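Local atomic coordinates of glutamate racemase (Escherichia coli, PDB entry 2JFN), a protein that belongs to the Asp/Glu/hydantoin racemase family and folds as a single chain with two sheets flanked by helices. Residues Met259-Gly262 against Ala263-Leu266. Residues are numbered along the deposited sequence; the frame is centred on the assembly and turned at random.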
# COMPACT_ATOMS: atom_id res chain seq x y z
N MET A 259 -6.24 -15.51 -13.20
CA MET A 259 -5.83 -14.96 -14.48
C MET A 259 -7.07 -14.44 -15.20
O MET A 259 -7.63 -15.12 -16.07
CB MET A 259 -5.13 -16.04 -15.31
CG MET A 259 -4.33 -15.52 -16.48
SD MET A 259 -3.01 -14.40 -15.98
CE MET A 259 -1.81 -15.53 -15.34
N THR A 260 -7.49 -13.24 -14.82
CA THR A 260 -8.67 -12.60 -15.39
C THR A 260 -8.25 -11.52 -16.37
O THR A 260 -7.08 -11.15 -16.44
CB THR A 260 -9.49 -11.91 -14.30
OG1 THR A 260 -8.73 -10.82 -13.76
CG2 THR A 260 -9.83 -12.89 -13.19
N PRO A 261 -9.20 -10.99 -17.15
CA PRO A 261 -8.82 -9.94 -18.09
C PRO A 261 -8.27 -8.74 -17.32
O PRO A 261 -7.31 -8.11 -17.75
CB PRO A 261 -10.13 -9.63 -18.81
CG PRO A 261 -10.80 -10.99 -18.84
CD PRO A 261 -10.57 -11.48 -17.43
N GLY A 262 -8.88 -8.43 -16.18
CA GLY A 262 -8.42 -7.31 -15.38
C GLY A 262 -6.97 -7.45 -14.94
O GLY A 262 -6.18 -6.51 -15.07
N ALA A 263 -6.61 -8.61 -14.42
CA ALA A 263 -5.24 -8.86 -13.99
C ALA A 263 -4.29 -8.81 -15.19
O ALA A 263 -3.20 -8.24 -15.11
CB ALA A 263 -5.14 -10.22 -13.31
N GLU A 264 -4.71 -9.40 -16.30
CA GLU A 264 -3.89 -9.43 -17.50
C GLU A 264 -3.62 -8.03 -18.04
O GLU A 264 -2.54 -7.75 -18.55
CB GLU A 264 -4.57 -10.31 -18.56
CG GLU A 264 -4.77 -11.74 -18.08
CD GLU A 264 -5.82 -12.52 -18.87
OE1 GLU A 264 -6.68 -11.90 -19.52
OE2 GLU A 264 -5.80 -13.76 -18.80
N GLN A 265 -4.60 -7.14 -17.89
CA GLN A 265 -4.46 -5.77 -18.36
C GLN A 265 -3.37 -4.99 -17.63
O GLN A 265 -2.99 -3.91 -18.08
CB GLN A 265 -5.80 -5.04 -18.26
CG GLN A 265 -6.88 -5.70 -19.08
CD GLN A 265 -8.19 -4.94 -19.05
OE1 GLN A 265 -9.20 -5.43 -19.56
NE2 GLN A 265 -8.18 -3.75 -18.47
N LEU A 266 -2.89 -5.53 -16.52
CA LEU A 266 -1.82 -4.87 -15.76
C LEU A 266 -0.44 -5.25 -16.26
O LEU A 266 0.57 -4.65 -15.86
CB LEU A 266 -1.92 -5.24 -14.28
CG LEU A 266 -3.06 -4.61 -13.49
CD1 LEU A 266 -2.99 -5.07 -12.04
CD2 LEU A 266 -2.96 -3.09 -13.59
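Thr260 takes the N-cap position of the short helix 261-264, and its OG1 accepts the backbone N-H of Ala263 at 3.1 Å, nearly straight at 170°. Standing between the backbone N and the carbonyl carbon (chi1 66°), OG1 is turned into the first turn of the helix, where it also lies 3.7 Å from Ala263 CB. One residue on, Glu264 N reaches back to Thr260 O at 2.9 Å, although the carbonyl oxygen is less surely placed. The hydroxyl thus stands in for the carbonyl that Ala263 N lacks at the start of the helix, while Glu264 N makes the first regular helical bond, four residues back. Pro261 follows as the first helical residue. This capped turn comes after strand 253-256 and belongs to the connection that leads to the parallel neighbouring strand 277-280. Ala263 and Leu266 are buried against Phe53 of strand 48-53, and Asn55 ND2 adds a weak hydrogen bond to Thr260 OG1. On the outer side, Glu264 runs back alongside Met259-Pro261, extended beyond CG, and crosses the Met259 side chain at about a right angle. Its carboxylate lies next to the Thr260 carbonyl, on one side of the chain: OE2 meets Met259 CG at 3.3 Å, while OE1 lies 3.2 Å from Pro261 CA. The Met259 chain, bent at chi2 (60°) and chi3, brings SD to 3.8 Å from Glu264 CG. Farther along, Gln265 N donates to Pro261 O at 2.9 Å, an oxygen again less surely placed, and more weakly to Gly262 O.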